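Local atomic coordinates of thioredoxin domain-containing protein (Aeropyrum pernix, PDB entry 3HA9), a protein that is of unknown function but probably works as a thioredoxin-like oxidoreductase, perhaps with antioxidant activity. Residues A[23-28]-A[115-120]; A[39-44]-A[134-139]; A[43-48]-A[73-78]; A[130-135]-A[147-152]. All coordinates share one frame; numbering follows the deposited sequence.

In the fold
Three of the four contacts pair neighbouring strands of one mixed sheet, ordered 114-117, 69-75, 39-45, 133-138, 143-148; contact 1 instead lays a surface turn on the outermost strand 114-117. Contact 3 joins 39-45 to 69-75, contact 2 joins 39-45 to 133-138, and contact 4 adds 143-148. The centres of contacts 1 and 4 are about 20 Å apart, on opposite sides of the chain's centre. Along the chain, contacts 1 and 2 interlock, contact 3 falls within the span of contact 1, and contact 4 comes last. Strand 39-45 serves contacts 2 and 3 and leads to the Cys49-Cys52 disulfide, consistent with the usual redox position in thioredoxin folds.

Contact 1: residues A[23-28]-A[115-120]; sequences TTIDGE and MVMDDG
Thr24 opens a type I beta turn, Thr24 to Gly27, that joins strands 22-23 and 29-30, and it meets Val116 on strand 114-117 in a single bridge, their CA atoms 4.1 Å apart. The one direct hydrogen bond across the contact runs from Ile25 N to Met115 O at 2.8 Å, with the donor 36° out of the carbonyl plane. The same Met115 O also takes a CA-H...O contact from Thr24 CA at 3.2 Å. Strand 114-117 is the outermost strand at this end of the mixed sheet of the thioredoxin-like fold, so the turn lies on the flank not taken by strand 69-75. Ile25 CG2 rests 3.8 Å from Met115 CB, the two side chains lying alongside and pointing the same way, with Phe101 of helix 98-108 touching both. Just past the turn, Glu28 N donates back to Thr24 OG1 at 3.2 Å, a hydroxyl set between the backbone N and carbonyl carbon (chi1 73°). An alanine in place of Thr24 would probably leave Glu28 N without that acceptor, the turn then resting on its backbone bonds. A water accepts from Thr23 N at 2.9 Å and donates to Met117 O at 3.2 Å.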
loop_
_atom_site.group_PDB
_atom_site.type_symbol
_atom_site.label_atom_id
_atom_site.label_comp_id
_atom_site.label_asym_id
_atom_site.label_seq_id
_atom_site.Cartn_x
_atom_site.Cartn_y
_atom_site.Cartn_z
ATOM N N THR A 23 -4.775 7.090 -6.142
ATOM C CA THR A 23 -5.526 8.327 -5.890
ATOM C C THR A 23 -5.376 8.699 -4.420
ATOM O O THR A 23 -5.835 7.947 -3.548
ATOM C CB THR A 23 -7.044 8.164 -6.176
ATOM O OG1 THR A 23 -7.596 7.139 -5.332
ATOM C CG2 THR A 23 -7.300 7.816 -7.632
ATOM N N THR A 24 -4.744 9.833 -4.127
ATOM C CA THR A 24 -4.580 10.229 -2.722
ATOM C C THR A 24 -5.915 10.636 -2.099
ATOM O O THR A 24 -6.892 10.877 -2.814
ATOM C CB THR A 24 -3.547 11.353 -2.518
ATOM O OG1 THR A 24 -4.081 12.600 -2.988
ATOM C CG2 THR A 24 -2.235 11.018 -3.216
ATOM N N ILE A 25 -5.945 10.716 -0.772
ATOM C CA ILE A 25 -7.174 11.007 -0.013
ATOM C C ILE A 25 -7.769 12.352 -0.436
ATOM O O ILE A 25 -8.983 12.587 -0.314
ATOM C CB ILE A 25 -6.908 10.943 1.517
ATOM C CG1 ILE A 25 -8.226 10.997 2.313
ATOM C CG2 ILE A 25 -5.841 11.992 1.960
ATOM C CD1 ILE A 25 -8.065 10.852 3.811
ATOM N N ASP A 26 -6.900 13.211 -0.965
ATOM C CA ASP A 26 -7.283 14.531 -1.438
ATOM C C ASP A 26 -7.688 14.544 -2.915
ATOM O O ASP A 26 -8.154 15.570 -3.431
ATOM C CB ASP A 26 -6.145 15.510 -1.156
ATOM C CG ASP A 26 -5.940 15.733 0.335
ATOM O OD1 ASP A 26 -6.939 16.011 1.025
ATOM O OD2 ASP A 26 -4.794 15.637 0.820
ATOM N N GLY A 27 -7.522 13.401 -3.580
ATOM C CA GLY A 27 -7.969 13.222 -4.961
ATOM C C GLY A 27 -6.905 13.400 -6.030
ATOM O O GLY A 27 -7.231 13.431 -7.213
ATOM N N GLU A 28 -5.643 13.520 -5.618
ATOM C CA GLU A 28 -4.506 13.628 -6.539
ATOM C C GLU A 28 -4.051 12.248 -7.029
ATOM O O GLU A 28 -3.836 11.341 -6.228
ATOM C CB GLU A 28 -3.339 14.333 -5.846
ATOM C CG GLU A 28 -2.011 14.244 -6.599
ATOM C CD GLU A 28 -0.826 14.795 -5.811
ATOM O OE1 GLU A 28 0.194 15.151 -6.447
ATOM O OE2 GLU A 28 -0.906 14.875 -4.566
ATOM N N MET A 115 -1.479 9.274 2.007
ATOM C CA MET A 115 -2.728 8.578 2.338
ATOM C C MET A 115 -3.554 8.401 1.053
ATOM O O MET A 115 -3.745 9.336 0.271
ATOM C CB MET A 115 -3.531 9.325 3.424
ATOM C CG MET A 115 -2.979 9.204 4.894
ATOM S SD MET A 115 -3.874 10.297 6.038
ATOM C CE MET A 115 -3.090 11.861 5.759
ATOM N N VAL A 116 -4.032 7.183 0.828
ATOM C CA VAL A 116 -4.738 6.835 -0.402
ATOM C C VAL A 116 -5.979 6.065 0.005
ATOM O O VAL A 116 -5.927 5.297 0.951
ATOM C CB VAL A 116 -3.832 5.923 -1.307
ATOM C CG1 VAL A 116 -4.605 5.236 -2.395
ATOM C CG2 VAL A 116 -2.699 6.750 -1.930
ATOM N N MET A 117 -7.097 6.294 -0.673
ATOM C CA MET A 117 -8.260 5.429 -0.481
ATOM C C MET A 117 -8.475 4.663 -1.785
ATOM O O MET A 117 -8.375 5.250 -2.884
ATOM C CB MET A 117 -9.499 6.229 -0.033
ATOM C CG MET A 117 -9.356 6.971 1.334
ATOM S SD MET A 117 -10.916 7.478 2.153
ATOM C CE MET A 117 -11.214 6.003 3.143
ATOM N N ASP A 118 -8.683 3.351 -1.681
ATOM C CA ASP A 118 -8.795 2.489 -2.864
ATOM C C ASP A 118 -10.226 2.061 -3.079
ATOM O O ASP A 118 -10.953 1.791 -2.129
ATOM C CB ASP A 118 -7.922 1.245 -2.675
ATOM C CG ASP A 118 -7.996 0.272 -3.851
ATOM O OD1 ASP A 118 -7.827 0.704 -5.000
ATOM O OD2 ASP A 118 -8.153 -0.948 -3.596
ATOM N N ASP A 119 -10.601 1.958 -4.350
ATOM C CA ASP A 119 -11.935 1.517 -4.733
ATOM C C ASP A 119 -12.007 0.009 -5.011
ATOM O O ASP A 119 -12.995 -0.460 -5.573
ATOM C CB ASP A 119 -12.417 2.322 -5.952
ATOM C CG ASP A 119 -11.577 2.071 -7.207
ATOM O OD1 ASP A 119 -10.606 1.306 -7.166
ATOM O OD2 ASP A 119 -11.898 2.663 -8.258
ATOM N N GLY A 120 -10.980 -0.744 -4.616
ATOM C CA GLY A 120 -10.898 -2.179 -4.923
ATOM C C GLY A 120 -9.932 -2.482 -6.064
ATOM O O GLY A 120 -9.482 -3.620 -6.201
HETATM O O HOH W 1 -6.130 4.774 -5.088
HETATM O O HOH W 2 -10.161 7.355 -3.737
#

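Contact 2: residues A[39-44]-A[134-139]; sequences VVILWF and IVIMDK
Strands 39-44 and 134-138 run antiparallel, their axes 4.7 Å apart at closest approach and 163° between their directions, with Val40 paired to Met137 and Leu42 to Val135 as hydrogen-bonded pairs. Both bonds of the first pair are nearly straight: Met137 N reaches Val40 O at 2.9 Å with 173° at the hydrogen. In the second pair, Leu42 N donates to Val135 O at 2.8 Å. On one face, Ile134 CD1 is wedged between two partners, 3.5 Å from Trp43 CD1 and 3.8 Å from Ile41 CG2. Its chi2 of -75° bends CD1 away from an extended chain and brings it to this spot, where it meets the indole obliquely. Farther along the same face, Val39 CG1 packs on Ile136 CG2 at 3.6 Å, and Ile41 and Ile136 lie side by side. This is the core of the thioredoxin-like sheet: helix 52-65 covers Trp43, while Leu155 and Val158 of helix 152-161 cover Ile136. Trp43 NE1 donates to Asp132 OD1, which would fix the turn of the indole. Leu42, Phe44 and Val135 point to the other face, and there Phe44 CE2 comes 4.1 Å from Val135 CG2. At the exposed end, Lys139 CE passes 3.9 Å from Val40 CG2, and its NZ is held by the carbonyl oxygens of Val35 and Gly37.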
loop_
_atom_site.group_PDB
_atom_site.type_symbol
_atom_site.label_atom_id
_atom_site.label_comp_id
_atom_site.label_asym_id
_atom_site.label_seq_id
_atom_site.Cartn_x
_atom_site.Cartn_y
_atom_site.Cartn_z
ATOM N N VAL A 39 12.702 2.861 -1.034
ATOM C CA VAL A 39 11.888 1.695 -0.722
ATOM C C VAL A 39 10.470 2.191 -0.488
ATOM O O VAL A 39 10.250 3.069 0.341
ATOM C CB VAL A 39 12.425 0.989 0.537
ATOM C CG1 VAL A 39 11.516 -0.142 0.964
ATOM C CG2 VAL A 39 13.836 0.484 0.291
ATOM N N VAL A 40 9.518 1.616 -1.224
ATOM C CA VAL A 40 8.132 2.043 -1.145
ATOM C C VAL A 40 7.353 0.939 -0.456
ATOM O O VAL A 40 7.420 -0.219 -0.863
ATOM C CB VAL A 40 7.573 2.338 -2.550
ATOM C CG1 VAL A 40 6.075 2.692 -2.486
ATOM C CG2 VAL A 40 8.378 3.471 -3.219
ATOM N N ILE A 41 6.652 1.282 0.625
ATOM C CA ILE A 41 5.794 0.317 1.297
ATOM C C ILE A 41 4.319 0.660 1.069
ATOM O O ILE A 41 3.860 1.717 1.501
ATOM C CB ILE A 41 6.103 0.252 2.832
ATOM C CG1 ILE A 41 7.593 -0.066 3.061
ATOM C CG2 ILE A 41 5.138 -0.738 3.522
ATOM C CD1 ILE A 41 7.994 -0.212 4.526
ATOM N N LEU A 42 3.594 -0.229 0.377
ATOM C CA LEU A 42 2.150 -0.086 0.225
ATOM C C LEU A 42 1.500 -0.827 1.382
ATOM O O LEU A 42 1.700 -2.027 1.542
ATOM C CB LEU A 42 1.660 -0.660 -1.117
ATOM C CG LEU A 42 2.343 -0.151 -2.386
ATOM C CD1 LEU A 42 1.587 -0.691 -3.619
ATOM C CD2 LEU A 42 2.359 1.366 -2.410
ATOM N N TRP A 43 0.765 -0.105 2.220
ATOM C CA TRP A 43 0.141 -0.733 3.369
ATOM C C TRP A 43 -1.373 -0.695 3.175
ATOM O O TRP A 43 -1.978 0.376 3.275
ATOM C CB TRP A 43 0.532 0.016 4.642
ATOM C CG TRP A 43 -0.119 -0.566 5.873
ATOM C CD1 TRP A 43 -0.475 -1.871 6.075
ATOM C CD2 TRP A 43 -0.489 0.141 7.050
ATOM N NE1 TRP A 43 -1.055 -2.018 7.311
ATOM C CE2 TRP A 43 -1.076 -0.795 7.932
ATOM C CE3 TRP A 43 -0.406 1.488 7.441
ATOM C CZ2 TRP A 43 -1.570 -0.435 9.202
ATOM C CZ3 TRP A 43 -0.901 1.851 8.725
ATOM C CH2 TRP A 43 -1.465 0.883 9.586
ATOM N N PHE A 44 -1.961 -1.867 2.895
ATOM C CA PHE A 44 -3.413 -1.978 2.671
ATOM C C PHE A 44 -4.064 -2.212 4.012
ATOM O O PHE A 44 -3.723 -3.171 4.700
ATOM C CB PHE A 44 -3.706 -3.143 1.725
ATOM C CG PHE A 44 -3.242 -2.889 0.315
ATOM C CD1 PHE A 44 -4.138 -2.358 -0.622
ATOM C CD2 PHE A 44 -1.907 -3.132 -0.067
ATOM C CE1 PHE A 44 -3.725 -2.097 -1.932
ATOM C CE2 PHE A 44 -1.478 -2.872 -1.384
ATOM C CZ PHE A 44 -2.365 -2.354 -2.300
ATOM N N ILE A 134 0.889 -5.916 3.459
ATOM C CA ILE A 134 2.051 -5.093 3.145
ATOM C C ILE A 134 2.642 -5.538 1.808
ATOM O O ILE A 134 2.819 -6.738 1.579
ATOM C CB ILE A 134 3.117 -5.254 4.280
ATOM C CG1 ILE A 134 2.673 -4.517 5.559
ATOM C CG2 ILE A 134 4.524 -4.823 3.819
ATOM C CD1 ILE A 134 2.814 -2.999 5.484
ATOM N N VAL A 135 2.880 -4.588 0.906
ATOM C CA VAL A 135 3.724 -4.827 -0.284
ATOM C C VAL A 135 4.940 -3.901 -0.216
ATOM O O VAL A 135 4.789 -2.676 -0.137
ATOM C CB VAL A 135 2.953 -4.566 -1.597
ATOM C CG1 VAL A 135 3.842 -4.870 -2.827
ATOM C CG2 VAL A 135 1.699 -5.415 -1.638
ATOM N N ILE A 136 6.141 -4.475 -0.255
ATOM C CA ILE A 136 7.365 -3.660 -0.287
ATOM C C ILE A 136 8.006 -3.780 -1.663
ATOM O O ILE A 136 8.222 -4.897 -2.140
ATOM C CB ILE A 136 8.374 -4.086 0.791
ATOM C CG1 ILE A 136 7.709 -4.045 2.167
ATOM C CG2 ILE A 136 9.619 -3.172 0.750
ATOM C CD1 ILE A 136 8.566 -4.629 3.293
ATOM N N MET A 137 8.263 -2.632 -2.295
ATOM C CA MET A 137 8.853 -2.574 -3.638
ATOM C C MET A 137 10.059 -1.635 -3.651
ATOM O O MET A 137 10.136 -0.710 -2.848
ATOM C CB MET A 137 7.834 -2.027 -4.645
ATOM C CG MET A 137 6.901 -3.047 -5.270
ATOM S SD MET A 137 5.519 -2.245 -6.184
ATOM C CE MET A 137 5.962 -0.627 -6.040
ATOM N N ASP A 138 10.982 -1.867 -4.584
ATOM C CA ASP A 138 12.030 -0.886 -4.878
ATOM C C ASP A 138 11.603 -0.006 -6.064
ATOM O O ASP A 138 10.519 -0.185 -6.597
ATOM C CB ASP A 138 13.387 -1.566 -5.100
ATOM C CG ASP A 138 13.422 -2.442 -6.353
ATOM O OD1 ASP A 138 12.578 -2.282 -7.261
ATOM O OD2 ASP A 138 14.321 -3.298 -6.419
ATOM N N LYS A 139 12.424 0.960 -6.477
ATOM C CA LYS A 139 11.978 1.870 -7.538
ATOM C C LYS A 139 11.889 1.242 -8.942
ATOM O O LYS A 139 11.239 1.799 -9.834
ATOM C CB LYS A 139 12.782 3.180 -7.537
ATOM C CG LYS A 139 12.341 4.151 -6.449
ATOM C CD LYS A 139 10.930 4.674 -6.699
ATOM C CE LYS A 139 10.489 5.665 -5.615
ATOM N NZ LYS A 139 11.351 6.892 -5.629
#

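Contact 3: residues A[43-48]-A[73-78]; sequences WFMAAW and AIDFWT
Phe44 and Ile74 make the tight inner part of this contact: Ile74 CD1 sits 3.6 Å above the Phe44 ring plane, a CH-pi contact displaced toward the rim. Parallel strands 43-45 and 73-75, the two strands of a beta-alpha-beta crossover through helix 52-65, are tied there by Ile74 N to Trp43 O at 2.7 Å and Met45 N to Ile74 O at 2.9 Å. Met45 CG, placed between backbone N and carbonyl carbon (chi1 48°), stands over the centre of the Trp43 ring, and its SD lies 3.8 Å from Asp75 CB. Beyond Met45 the pairing slackens, Phe76 N reaching Met45 O only at 3.3 Å. Asp75 OD1 accepts from Trp77 N at 2.9 Å, an Asx turn. At the partly exposed end, Trp48 turns its edge to the face of Trp77, the centroids of their five-membered rings 4.3 Å apart and planes at 71°. An alanine in place of Trp77 would probably leave Trp48 without its facing ring and Pro93 O without that donor. The two NE1 atoms are both donors, 3.4 Å apart, and cannot bond each other; Trp77 NE1 donates a hydrogen bond to Pro93 O, while the polarised N-H edge of Trp48 probably gains from lying over the Trp77 pi cloud.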
loop_
_atom_site.group_PDB
_atom_site.type_symbol
_atom_site.label_atom_id
_atom_site.label_comp_id
_atom_site.label_asym_id
_atom_site.label_seq_id
_atom_site.Cartn_x
_atom_site.Cartn_y
_atom_site.Cartn_z
ATOM N N TRP A 43 0.765 -0.105 2.220
ATOM C CA TRP A 43 0.141 -0.733 3.369
ATOM C C TRP A 43 -1.373 -0.695 3.175
ATOM O O TRP A 43 -1.978 0.376 3.275
ATOM C CB TRP A 43 0.532 0.016 4.642
ATOM C CG TRP A 43 -0.119 -0.566 5.873
ATOM C CD1 TRP A 43 -0.475 -1.871 6.075
ATOM C CD2 TRP A 43 -0.489 0.141 7.050
ATOM N NE1 TRP A 43 -1.055 -2.018 7.311
ATOM C CE2 TRP A 43 -1.076 -0.795 7.932
ATOM C CE3 TRP A 43 -0.406 1.488 7.441
ATOM C CZ2 TRP A 43 -1.570 -0.435 9.202
ATOM C CZ3 TRP A 43 -0.901 1.851 8.725
ATOM C CH2 TRP A 43 -1.465 0.883 9.586
ATOM N N PHE A 44 -1.961 -1.867 2.895
ATOM C CA PHE A 44 -3.413 -1.978 2.671
ATOM C C PHE A 44 -4.064 -2.212 4.012
ATOM O O PHE A 44 -3.723 -3.171 4.700
ATOM C CB PHE A 44 -3.706 -3.143 1.725
ATOM C CG PHE A 44 -3.242 -2.889 0.315
ATOM C CD1 PHE A 44 -4.138 -2.358 -0.622
ATOM C CD2 PHE A 44 -1.907 -3.132 -0.067
ATOM C CE1 PHE A 44 -3.725 -2.097 -1.932
ATOM C CE2 PHE A 44 -1.478 -2.872 -1.384
ATOM C CZ PHE A 44 -2.365 -2.354 -2.300
ATOM N N MET A 45 -4.974 -1.314 4.388
ATOM C CA MET A 45 -5.490 -1.305 5.764
ATOM C C MET A 45 -6.919 -0.774 5.841
ATOM O O MET A 45 -7.523 -0.450 4.817
ATOM C CB MET A 45 -4.525 -0.551 6.707
ATOM C CG MET A 45 -4.028 0.834 6.213
ATOM S SD MET A 45 -5.277 2.147 6.132
ATOM C CE MET A 45 -5.473 2.482 7.869
ATOM N N ALA A 46 -7.452 -0.730 7.058
ATOM C CA ALA A 46 -8.773 -0.152 7.344
ATOM C C ALA A 46 -8.684 0.442 8.728
ATOM O O ALA A 46 -7.933 -0.069 9.579
ATOM C CB ALA A 46 -9.862 -1.241 7.287
ATOM N N ALA A 47 -9.433 1.515 8.964
ATOM C CA ALA A 47 -9.296 2.254 10.217
ATOM C C ALA A 47 -9.750 1.448 11.431
ATOM O O ALA A 47 -9.271 1.671 12.540
ATOM C CB ALA A 47 -10.029 3.578 10.135
ATOM N N TRP A 48 -10.652 0.495 11.216
ATOM C CA TRP A 48 -11.144 -0.375 12.299
ATOM C C TRP A 48 -10.361 -1.686 12.495
ATOM O O TRP A 48 -10.639 -2.460 13.408
ATOM C CB TRP A 48 -12.616 -0.710 12.028
ATOM C CG TRP A 48 -12.813 -1.431 10.743
ATOM C CD1 TRP A 48 -13.005 -0.868 9.516
ATOM C CD2 TRP A 48 -12.866 -2.846 10.545
ATOM N NE1 TRP A 48 -13.141 -1.841 8.563
ATOM C CE2 TRP A 48 -13.072 -3.066 9.165
ATOM C CE3 TRP A 48 -12.742 -3.950 11.394
ATOM C CZ2 TRP A 48 -13.153 -4.349 8.612
ATOM C CZ3 TRP A 48 -12.830 -5.221 10.848
ATOM C CH2 TRP A 48 -13.044 -5.411 9.469
ATOM N N ALA A 73 -0.175 4.682 2.933
ATOM C CA ALA A 73 -1.295 4.068 3.657
ATOM C C ALA A 73 -2.479 4.015 2.726
ATOM O O ALA A 73 -2.933 5.052 2.251
ATOM C CB ALA A 73 -1.638 4.851 4.927
ATOM N N ILE A 74 -2.968 2.803 2.450
ATOM C CA ILE A 74 -4.029 2.610 1.455
ATOM C C ILE A 74 -5.233 2.059 2.193
ATOM O O ILE A 74 -5.243 0.883 2.544
ATOM C CB ILE A 74 -3.633 1.636 0.320
ATOM C CG1 ILE A 74 -2.428 2.167 -0.443
ATOM C CG2 ILE A 74 -4.845 1.432 -0.643
ATOM C CD1 ILE A 74 -1.794 1.170 -1.458
ATOM N N ASP A 75 -6.237 2.905 2.423
ATOM C CA ASP A 75 -7.444 2.446 3.105
ATOM C C ASP A 75 -8.375 2.000 2.004
ATOM O O ASP A 75 -8.834 2.827 1.206
ATOM C CB ASP A 75 -8.066 3.592 3.928
ATOM C CG ASP A 75 -9.267 3.145 4.766
ATOM O OD1 ASP A 75 -9.899 2.123 4.438
ATOM O OD2 ASP A 75 -9.575 3.833 5.770
ATOM N N PHE A 76 -8.642 0.692 1.949
ATOM C CA PHE A 76 -9.498 0.156 0.901
ATOM C C PHE A 76 -10.897 -0.141 1.406
ATOM O O PHE A 76 -11.711 -0.744 0.686
ATOM C CB PHE A 76 -8.844 -1.069 0.199
ATOM C CG PHE A 76 -8.727 -2.315 1.057
ATOM C CD1 PHE A 76 -9.730 -3.297 1.041
ATOM C CD2 PHE A 76 -7.581 -2.542 1.809
ATOM C CE1 PHE A 76 -9.597 -4.479 1.781
ATOM C CE2 PHE A 76 -7.432 -3.715 2.556
ATOM C CZ PHE A 76 -8.445 -4.689 2.532
ATOM N N TRP A 77 -11.198 0.287 2.640
ATOM C CA TRP A 77 -12.502 -0.012 3.221
ATOM C C TRP A 77 -13.507 1.066 2.781
ATOM O O TRP A 77 -13.973 1.886 3.571
ATOM C CB TRP A 77 -12.402 -0.176 4.749
ATOM C CG TRP A 77 -13.572 -0.960 5.287
ATOM C CD1 TRP A 77 -14.680 -0.459 5.892
ATOM C CD2 TRP A 77 -13.754 -2.371 5.202
ATOM N NE1 TRP A 77 -15.540 -1.483 6.226
ATOM C CE2 TRP A 77 -14.989 -2.668 5.815
ATOM C CE3 TRP A 77 -12.975 -3.423 4.696
ATOM C CZ2 TRP A 77 -15.485 -3.967 5.907
ATOM C CZ3 TRP A 77 -13.472 -4.732 4.799
ATOM C CH2 TRP A 77 -14.717 -4.981 5.406
ATOM N N THR A 78 -13.807 1.055 1.482
ATOM C CA THR A 78 -14.633 2.069 0.849
ATOM C C THR A 78 -15.886 1.440 0.253
ATOM O O THR A 78 -15.916 0.233 -0.007
ATOM C CB THR A 78 -13.877 2.731 -0.335
ATOM O OG1 THR A 78 -13.547 1.730 -1.317
ATOM C CG2 THR A 78 -12.606 3.424 0.145
#

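Contact 4: residues A[130-135]-A[147-152]; sequences SIDYIV and GTTPSL
Tyr133 lays its ring over the backbone of Gly147, so that Gly147 O stands 3.5 Å above the ring plane, toward the rim, while Thr148 OG1 meets the ring at its edge in the plane, 3.3 Å from CD1. The two segments belong to the beta hairpin of strands 133-138 and 143-148, which closes one side of the thioredoxin-like sheet. Ile134 and Gly147 form a hydrogen-bonded pair of it: Ile134 N donates to Gly147 O at 3.0 Å and Gly147 N to Ile134 O at 2.9 Å. Past the strand, Thr149 N donates to Asp132 O at 2.9 Å, which extends the pairing into the loop. Ser130 OG and Thr148 OG1 share a hydrogen bond of 2.9 Å, and the same serine oxygen accepts from Asp132 N, forming an ST turn; with OG between backbone N and carbonyl carbon (chi1 74°), it faces both partners. Asp132 crosses Thr149 at about a right angle, its OD2 3.5 Å from Thr149 CG2. That OD2 is also hydrogen-bonded to Ser51 OG, and the Asp132 side chain touches Cys49 and Cys52, the disulfide pair. Two residues on from Asp132, Ile134 CG1 lies 3.8 Å from Pro150 CG.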
loop_
_atom_site.group_PDB
_atom_site.type_symbol
_atom_site.label_atom_id
_atom_site.label_comp_id
_atom_site.label_asym_id
_atom_site.label_seq_id
_atom_site.Cartn_x
_atom_site.Cartn_y
_atom_site.Cartn_z
ATOM N N SER A 130 -5.770 -9.489 2.979
ATOM C CA SER A 130 -6.328 -9.132 4.310
ATOM C C SER A 130 -6.422 -7.626 4.459
ATOM O O SER A 130 -5.992 -6.886 3.564
ATOM C CB SER A 130 -5.422 -9.675 5.424
ATOM O OG SER A 130 -4.229 -8.892 5.520
ATOM N N ILE A 131 -6.989 -7.178 5.580
ATOM C CA ILE A 131 -7.068 -5.745 5.882
ATOM C C ILE A 131 -5.835 -5.210 6.625
ATOM O O ILE A 131 -5.869 -4.114 7.171
ATOM C CB ILE A 131 -8.357 -5.405 6.689
ATOM C CG1 ILE A 131 -8.367 -6.169 8.011
ATOM C CG2 ILE A 131 -9.606 -5.715 5.854
ATOM C CD1 ILE A 131 -9.517 -5.777 8.940
ATOM N N ASP A 132 -4.754 -5.985 6.640
ATOM C CA ASP A 132 -3.472 -5.519 7.179
ATOM C C ASP A 132 -2.401 -6.211 6.350
ATOM O O ASP A 132 -1.793 -7.202 6.767
ATOM C CB ASP A 132 -3.355 -5.821 8.685
ATOM C CG ASP A 132 -2.133 -5.173 9.342
ATOM O OD1 ASP A 132 -1.290 -4.590 8.632
ATOM O OD2 ASP A 132 -1.981 -5.297 10.591
ATOM N N TYR A 133 -2.170 -5.671 5.160
ATOM C CA TYR A 133 -1.371 -6.364 4.156
ATOM C C TYR A 133 -0.329 -5.410 3.632
ATOM O O TYR A 133 -0.621 -4.251 3.379
ATOM C CB TYR A 133 -2.294 -6.850 3.014
ATOM C CG TYR A 133 -1.620 -7.733 1.969
ATOM C CD1 TYR A 133 -1.532 -9.117 2.151
ATOM C CD2 TYR A 133 -1.105 -7.179 0.789
ATOM C CE1 TYR A 133 -0.927 -9.920 1.192
ATOM C CE2 TYR A 133 -0.475 -7.983 -0.180
ATOM C CZ TYR A 133 -0.405 -9.349 0.035
ATOM O OH TYR A 133 0.206 -10.152 -0.895
ATOM N N ILE A 134 0.889 -5.916 3.459
ATOM C CA ILE A 134 2.051 -5.093 3.145
ATOM C C ILE A 134 2.642 -5.538 1.808
ATOM O O ILE A 134 2.819 -6.738 1.579
ATOM C CB ILE A 134 3.117 -5.254 4.280
ATOM C CG1 ILE A 134 2.673 -4.517 5.559
ATOM C CG2 ILE A 134 4.524 -4.823 3.819
ATOM C CD1 ILE A 134 2.814 -2.999 5.484
ATOM N N VAL A 135 2.880 -4.588 0.906
ATOM C CA VAL A 135 3.724 -4.827 -0.284
ATOM C C VAL A 135 4.940 -3.901 -0.216
ATOM O O VAL A 135 4.789 -2.676 -0.137
ATOM C CB VAL A 135 2.953 -4.566 -1.597
ATOM C CG1 VAL A 135 3.842 -4.870 -2.827
ATOM C CG2 VAL A 135 1.699 -5.415 -1.638
ATOM N N GLY A 147 2.702 -9.671 1.853
ATOM C CA GLY A 147 2.052 -10.610 2.743
ATOM C C GLY A 147 1.254 -9.957 3.842
ATOM O O GLY A 147 1.390 -8.758 4.105
ATOM N N THR A 148 0.418 -10.759 4.490
ATOM C CA THR A 148 -0.386 -10.279 5.610
ATOM C C THR A 148 0.450 -10.219 6.888
ATOM O O THR A 148 1.251 -11.119 7.166
ATOM C CB THR A 148 -1.638 -11.161 5.827
ATOM O OG1 THR A 148 -2.487 -11.065 4.680
ATOM C CG2 THR A 148 -2.422 -10.683 7.022
ATOM N N THR A 149 0.269 -9.127 7.630
ATOM C CA THR A 149 0.867 -8.928 8.956
ATOM C C THR A 149 2.294 -9.488 9.097
ATOM O O THR A 149 2.519 -10.415 9.889
ATOM C CB THR A 149 -0.054 -9.486 10.091
ATOM O OG1 THR A 149 -0.263 -10.897 9.903
ATOM C CG2 THR A 149 -1.405 -8.758 10.110
ATOM N N PRO A 150 3.258 -8.946 8.321
ATOM C CA PRO A 150 4.644 -9.378 8.546
ATOM C C PRO A 150 5.163 -8.892 9.898
ATOM O O PRO A 150 4.723 -7.855 10.386
ATOM C CB PRO A 150 5.412 -8.679 7.420
ATOM C CG PRO A 150 4.569 -7.498 7.063
ATOM C CD PRO A 150 3.164 -7.985 7.200
ATOM N N SER A 151 6.095 -9.633 10.496
ATOM C CA SER A 151 6.691 -9.223 11.761
ATOM C C SER A 151 7.730 -8.120 11.559
ATOM O O SER A 151 8.177 -7.886 10.434
ATOM C CB SER A 151 7.363 -10.422 12.419
ATOM O OG SER A 151 8.500 -10.818 11.665
ATOM N N LEU A 152 8.123 -7.455 12.650
ATOM C CA LEU A 152 9.179 -6.433 12.593
ATOM C C LEU A 152 10.477 -7.018 12.034
ATOM O O LEU A 152 11.151 -6.382 11.219
ATOM C CB LEU A 152 9.439 -5.812 13.980
ATOM C CG LEU A 152 10.526 -4.734 14.058
ATOM C CD1 LEU A 152 10.267 -3.617 13.047
ATOM C CD2 LEU A 152 10.653 -4.160 15.482
#